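Local coordinates for protein acetylxylan esterase A (Aspergillus awamori, PDB 5X6S) that cleaves acetyl side groups from the backbone of acetylated xylans, as a serine esterase of the CE1 family, at residues A165-W176 against L205-Q216. Sequence-based numbering, arbitrary orientation.
Sequences AQGDVITTPEHW and LYPQNYYETCKQ. With NAG (2-acetamido-2-deoxy-beta-D-glucopyranose), chain C; NAG (2-acetamido-2-deoxy-beta-D-glucopyranose), chain B.
Trp176 and Thr171 both donate to Glu212 where, in this alpha/beta-hydrolase fold, the loop leading into helix 173-182 lies along helix 208-221. The tight part surrounds that buried carboxylate. Trp176 NE1 reaches Glu212 OE1 at 2.7 Å within the indole plane, and Thr171 N meets the same oxygen at 2.9 Å from the opposite face of the carboxylate. Glu212 OE2 takes Gln208 NE2 and, on its syn lone pair, Lys215 NZ, a 2.7 Å salt bridge. Four donors thus fix the carboxylate's rotation and would probably stabilise its charge. The indole stands at 57° to it, with Glu212 O beneath one face and Thr171 CG2 and the acetamido methyl (C8) of the attached glycan's second GlcNAc over the other. Gln216, held by Ala147 through OE1, sends NE2 to Trp176 O. The sparser, more exposed side is at Ile170, whose side chain crosses that of Gln208 at about a right angle (CG1 to CG 3.6 Å), and at Tyr206, whose ring edge abuts Ala165 O. That carbonyl also accepts Tyr206 N; the preceding Leu205 side chain packs near Ser119, the probable nucleophile. Extended from CG to NZ, Lys215 places NZ 2.8 Å from Thr171 O.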
loop_
_atom_site.group_PDB
_atom_site.type_symbol
_atom_site.label_atom_id
_atom_site.label_comp_id
_atom_site.label_asym_id
_atom_site.label_seq_id
_atom_site.Cartn_x
_atom_site.Cartn_y
_atom_site.Cartn_z
ATOM N N ALA A 165 -9.093 -27.500 -12.458
ATOM C CA ALA A 165 -9.155 -27.092 -13.892
ATOM C C ALA A 165 -10.461 -27.609 -14.560
ATOM O O ALA A 165 -11.096 -26.905 -15.360
ATOM C CB ALA A 165 -7.948 -27.587 -14.633
ATOM N N GLN A 166 -10.852 -28.833 -14.200
ATOM C CA GLN A 166 -12.110 -29.421 -14.752
ATOM C C GLN A 166 -13.373 -28.766 -14.236
ATOM O O GLN A 166 -14.475 -29.026 -14.770
ATOM C CB GLN A 166 -12.186 -30.923 -14.479
ATOM C CG GLN A 166 -11.224 -31.776 -15.270
ATOM C CD GLN A 166 -10.881 -33.056 -14.519
ATOM O OE1 GLN A 166 -11.565 -33.439 -13.540
ATOM N NE2 GLN A 166 -9.801 -33.714 -14.939
ATOM N N GLY A 167 -13.256 -27.948 -13.201
ATOM C CA GLY A 167 -14.398 -27.236 -12.638
ATOM C C GLY A 167 -15.122 -28.058 -11.568
ATOM O O GLY A 167 -16.305 -27.792 -11.263
ATOM N N ASP A 168 -14.408 -29.063 -11.019
ATOM C CA ASP A 168 -14.955 -29.991 -10.019
ATOM C C ASP A 168 -14.757 -29.565 -8.563
ATOM O O ASP A 168 -15.185 -30.278 -7.652
ATOM C CB ASP A 168 -14.441 -31.416 -10.268
ATOM C CG ASP A 168 -14.963 -31.989 -11.576
ATOM O OD1 ASP A 168 -16.106 -31.664 -11.888
ATOM O OD2 ASP A 168 -14.238 -32.709 -12.294
ATOM N N VAL A 169 -14.154 -28.379 -8.343
ATOM C CA VAL A 169 -14.026 -27.834 -7.001
ATOM C C VAL A 169 -15.032 -26.688 -6.801
ATOM O O VAL A 169 -14.873 -25.559 -7.325
ATOM C CB VAL A 169 -12.560 -27.379 -6.670
ATOM C CG1 VAL A 169 -12.450 -26.904 -5.223
ATOM C CG2 VAL A 169 -11.530 -28.467 -6.984
ATOM N N ILE A 170 -16.083 -26.981 -6.036
ATOM C CA ILE A 170 -17.175 -26.036 -5.823
ATOM C C ILE A 170 -17.388 -25.884 -4.331
ATOM O O ILE A 170 -17.611 -26.887 -3.600
ATOM C CB ILE A 170 -18.507 -26.491 -6.520
ATOM C CG1 ILE A 170 -18.289 -26.669 -8.022
ATOM C CG2 ILE A 170 -19.614 -25.463 -6.303
ATOM C CD1 ILE A 170 -19.181 -27.708 -8.691
ATOM N N THR A 171 -17.315 -24.645 -3.851
ATOM C CA THR A 171 -17.552 -24.390 -2.439
ATOM C C THR A 171 -18.154 -22.995 -2.259
ATOM O O THR A 171 -18.545 -22.378 -3.225
ATOM C CB THR A 171 -16.294 -24.694 -1.595
ATOM O OG1 THR A 171 -16.638 -24.768 -0.190
ATOM C CG2 THR A 171 -15.184 -23.601 -1.831
ATOM N N THR A 172 -18.217 -22.513 -1.019
ATOM C CA THR A 172 -18.904 -21.285 -0.685
ATOM C C THR A 172 -17.981 -20.073 -0.744
ATOM O O THR A 172 -16.770 -20.251 -0.645
ATOM C CB THR A 172 -19.438 -21.341 0.746
ATOM O OG1 THR A 172 -18.345 -21.658 1.609
ATOM C CG2 THR A 172 -20.592 -22.429 0.863
ATOM N N PRO A 173 -18.555 -18.868 -0.897
ATOM C CA PRO A 173 -17.831 -17.608 -0.698
ATOM C C PRO A 173 -17.064 -17.621 0.606
ATOM O O PRO A 173 -15.921 -17.183 0.653
ATOM C CB PRO A 173 -18.934 -16.546 -0.662
ATOM C CG PRO A 173 -20.145 -17.177 -1.320
ATOM C CD PRO A 173 -19.923 -18.650 -1.454
ATOM N N GLU A 174 -17.672 -18.194 1.651
ATOM C CA GLU A 174 -17.036 -18.211 2.978
ATOM C C GLU A 174 -15.758 -19.024 3.005
ATOM O O GLU A 174 -14.735 -18.587 3.534
ATOM C CB GLU A 174 -18.020 -18.677 4.053
ATOM C CG GLU A 174 -19.077 -17.599 4.346
ATOM C CD GLU A 174 -20.189 -17.434 3.253
ATOM O OE1 GLU A 174 -20.415 -18.363 2.398
ATOM O OE2 GLU A 174 -20.854 -16.360 3.282
ATOM N N HIS A 175 -15.831 -20.189 2.402
ATOM C CA HIS A 175 -14.751 -21.127 2.369
ATOM C C HIS A 175 -13.598 -20.636 1.432
ATOM O O HIS A 175 -12.411 -20.663 1.833
ATOM C CB HIS A 175 -15.275 -22.505 1.960
ATOM C CG HIS A 175 -14.251 -23.587 2.020
ATOM N ND1 HIS A 175 -14.428 -24.797 1.399
ATOM C CD2 HIS A 175 -13.035 -23.640 2.609
ATOM C CE1 HIS A 175 -13.376 -25.562 1.606
ATOM N NE2 HIS A 175 -12.512 -24.880 2.336
ATOM N N TRP A 176 -13.937 -20.176 0.232
ATOM C CA TRP A 176 -12.911 -19.550 -0.613
ATOM C C TRP A 176 -12.275 -18.327 0.045
ATOM O O TRP A 176 -11.062 -18.122 -0.090
ATOM C CB TRP A 176 -13.429 -19.141 -1.984
ATOM C CG TRP A 176 -13.615 -20.231 -2.946
ATOM C CD1 TRP A 176 -14.780 -20.553 -3.587
ATOM C CD2 TRP A 176 -12.618 -21.147 -3.445
ATOM N NE1 TRP A 176 -14.564 -21.627 -4.418
ATOM C CE2 TRP A 176 -13.257 -21.997 -4.373
ATOM C CE3 TRP A 176 -11.245 -21.316 -3.214
ATOM C CZ2 TRP A 176 -12.590 -23.021 -5.047
ATOM C CZ3 TRP A 176 -10.581 -22.332 -3.873
ATOM C CH2 TRP A 176 -11.253 -23.178 -4.771
ATOM N N LEU A 205 -9.680 -24.382 -18.518
ATOM C CA LEU A 205 -10.107 -23.988 -17.184
ATOM C C LEU A 205 -11.608 -23.764 -17.244
ATOM O O LEU A 205 -12.099 -22.707 -17.699
ATOM C CB LEU A 205 -9.383 -22.725 -16.675
ATOM C CG LEU A 205 -7.844 -22.789 -16.719
ATOM C CD1 LEU A 205 -7.242 -21.530 -16.170
ATOM C CD2 LEU A 205 -7.319 -24.037 -16.010
ATOM N N TYR A 206 -12.340 -24.781 -16.767
ATOM C CA TYR A 206 -13.788 -24.824 -16.936
ATOM C C TYR A 206 -14.472 -23.648 -16.269
ATOM O O TYR A 206 -14.021 -23.146 -15.226
ATOM C CB TYR A 206 -14.364 -26.212 -16.525
ATOM C CG TYR A 206 -14.218 -27.241 -17.640
ATOM C CD1 TYR A 206 -12.998 -27.864 -17.894
ATOM C CD2 TYR A 206 -15.307 -27.550 -18.474
ATOM C CE1 TYR A 206 -12.843 -28.782 -18.941
ATOM C CE2 TYR A 206 -15.180 -28.462 -19.511
ATOM C CZ TYR A 206 -13.932 -29.068 -19.744
ATOM O OH TYR A 206 -13.782 -29.967 -20.770
ATOM N N PRO A 207 -15.587 -23.174 -16.872
ATOM C CA PRO A 207 -16.195 -21.918 -16.457
ATOM C C PRO A 207 -16.717 -21.881 -15.022
ATOM O O PRO A 207 -17.038 -20.794 -14.512
ATOM C CB PRO A 207 -17.367 -21.724 -17.467
ATOM C CG PRO A 207 -17.466 -22.970 -18.238
ATOM C CD PRO A 207 -16.246 -23.793 -18.043
ATOM N N GLN A 208 -16.853 -23.042 -14.383
ATOM C CA GLN A 208 -17.210 -23.077 -12.954
ATOM C C GLN A 208 -16.217 -22.209 -12.127
ATOM O O GLN A 208 -16.623 -21.476 -11.182
ATOM C CB GLN A 208 -17.232 -24.524 -12.387
ATOM C CG GLN A 208 -17.728 -24.554 -10.930
ATOM C CD GLN A 208 -19.157 -24.129 -10.826
ATOM O OE1 GLN A 208 -19.975 -24.552 -11.639
ATOM N NE2 GLN A 208 -19.475 -23.300 -9.876
ATOM N N ASN A 209 -14.951 -22.275 -12.548
ATOM C CA ASN A 209 -13.880 -21.492 -11.961
ATOM C C ASN A 209 -14.113 -20.022 -12.007
ATOM O O ASN A 209 -13.665 -19.296 -11.130
ATOM C CB ASN A 209 -12.549 -21.845 -12.613
ATOM C CG ASN A 209 -12.106 -23.235 -12.281
ATOM O OD1 ASN A 209 -11.948 -23.584 -11.099
ATOM N ND2 ASN A 209 -11.843 -24.030 -13.313
ATOM N N TYR A 210 -14.861 -19.528 -12.998
ATOM C CA TYR A 210 -15.248 -18.143 -12.950
ATOM C C TYR A 210 -16.096 -17.890 -11.742
ATOM O O TYR A 210 -15.928 -16.892 -11.028
ATOM C CB TYR A 210 -16.018 -17.734 -14.237
ATOM C CG TYR A 210 -16.728 -16.411 -14.171
ATOM C CD1 TYR A 210 -16.053 -15.216 -14.371
ATOM C CD2 TYR A 210 -18.112 -16.345 -13.967
ATOM C CE1 TYR A 210 -16.700 -14.016 -14.312
ATOM C CE2 TYR A 210 -18.776 -15.141 -13.932
ATOM C CZ TYR A 210 -18.080 -13.975 -14.099
ATOM O OH TYR A 210 -18.730 -12.748 -14.057
ATOM N N TYR A 211 -17.067 -18.766 -11.508
ATOM C CA TYR A 211 -18.007 -18.506 -10.404
ATOM C C TYR A 211 -17.312 -18.690 -9.058
ATOM O O TYR A 211 -17.566 -17.943 -8.136
ATOM C CB TYR A 211 -19.252 -19.411 -10.535
ATOM C CG TYR A 211 -20.032 -19.058 -11.796
ATOM C CD1 TYR A 211 -20.800 -17.914 -11.868
ATOM C CD2 TYR A 211 -19.886 -19.834 -12.954
ATOM C CE1 TYR A 211 -21.499 -17.594 -13.049
ATOM C CE2 TYR A 211 -20.545 -19.499 -14.123
ATOM C CZ TYR A 211 -21.333 -18.376 -14.164
ATOM O OH TYR A 211 -21.973 -18.035 -15.341
ATOM N N GLU A 212 -16.434 -19.681 -8.982
ATOM C CA GLU A 212 -15.635 -19.932 -7.745
ATOM C C GLU A 212 -14.750 -18.743 -7.397
ATOM O O GLU A 212 -14.586 -18.404 -6.257
ATOM C CB GLU A 212 -14.815 -21.188 -7.894
ATOM C CG GLU A 212 -15.675 -22.438 -8.085
ATOM C CD GLU A 212 -16.830 -22.504 -7.063
ATOM O OE1 GLU A 212 -16.568 -22.685 -5.843
ATOM O OE2 GLU A 212 -17.997 -22.340 -7.494
ATOM N N THR A 213 -14.220 -18.077 -8.405
ATOM C CA THR A 213 -13.394 -16.871 -8.195
ATOM C C THR A 213 -14.217 -15.682 -7.736
ATOM O O THR A 213 -13.802 -14.923 -6.847
ATOM C CB THR A 213 -12.593 -16.522 -9.488
ATOM O OG1 THR A 213 -11.780 -17.647 -9.890
ATOM C CG2 THR A 213 -11.728 -15.319 -9.260
ATOM N N CYS A 214 -15.392 -15.476 -8.347
ATOM C CA CYS A 214 -16.248 -14.387 -7.951
ATOM C C CYS A 214 -16.772 -14.602 -6.525
ATOM O O CYS A 214 -16.854 -13.650 -5.755
ATOM C CB CYS A 214 -17.404 -14.252 -8.952
ATOM S SG CYS A 214 -16.882 -13.548 -10.568
ATOM N N LYS A 215 -17.095 -15.846 -6.196
ATOM C CA LYS A 215 -17.415 -16.246 -4.807
ATOM C C LYS A 215 -16.286 -15.848 -3.873
ATOM O O LYS A 215 -16.520 -15.149 -2.861
ATOM C CB LYS A 215 -17.609 -17.751 -4.721
ATOM C CG LYS A 215 -18.950 -18.292 -5.254
ATOM C CD LYS A 215 -18.869 -19.790 -5.320
ATOM C CE LYS A 215 -20.178 -20.464 -5.620
ATOM N NZ LYS A 215 -19.937 -21.946 -5.638
ATOM N N GLN A 216 -15.071 -16.280 -4.207
ATOM C CA GLN A 216 -13.881 -15.984 -3.372
ATOM C C GLN A 216 -13.776 -14.510 -3.031
ATOM O O GLN A 216 -13.756 -14.133 -1.838
ATOM C CB GLN A 216 -12.626 -16.448 -4.057
ATOM C CG GLN A 216 -11.361 -16.113 -3.277
ATOM C CD GLN A 216 -10.174 -16.923 -3.785
ATOM O OE1 GLN A 216 -9.728 -16.735 -4.905
ATOM N NE2 GLN A 216 -9.702 -17.860 -2.980
HETATM C C1 NAG C . -8.720 -29.092 -0.857
HETATM C C2 NAG C . -10.038 -28.656 -0.205
HETATM C C3 NAG C . -9.953 -28.649 1.313
HETATM C C4 NAG C . -9.473 -29.984 1.814
HETATM C C5 NAG C . -8.175 -30.365 1.114
HETATM C C6 NAG C . -7.802 -31.760 1.495
HETATM C C7 NAG C . -11.485 -27.095 -1.317
HETATM C C8 NAG C . -11.738 -25.682 -1.735
HETATM N N2 NAG C . -10.427 -27.328 -0.594
HETATM O O3 NAG C . -11.248 -28.452 1.843
HETATM O O4 NAG C . -9.350 -29.920 3.235
HETATM O O5 NAG C . -8.289 -30.335 -0.305
HETATM O O6 NAG C . -6.475 -31.892 1.055
HETATM O O7 NAG C . -12.218 -27.982 -1.670
HETATM C C1 NAG B . -6.758 -29.744 -5.820
HETATM C C2 NAG B . -6.192 -30.486 -4.602
HETATM C C3 NAG B . -7.212 -30.592 -3.467
HETATM C C4 NAG B . -7.801 -29.229 -3.111
HETATM C C5 NAG B . -8.264 -28.504 -4.389
HETATM C C6 NAG B . -8.655 -27.073 -4.088
HETATM C C7 NAG B . -4.595 -32.301 -5.019
HETATM C C8 NAG B . -4.396 -33.680 -5.562
HETATM N N2 NAG B . -5.815 -31.814 -5.037
HETATM O O3 NAG B . -6.569 -31.197 -2.361
HETATM O O4 NAG B . -8.927 -29.273 -2.251
HETATM O O5 NAG B . -7.310 -28.490 -5.445
HETATM O O6 NAG B . -9.111 -26.492 -5.302
HETATM O O7 NAG B . -3.614 -31.672 -4.602
HETATM O O HOH W 1 -13.447 -25.883 -9.737
#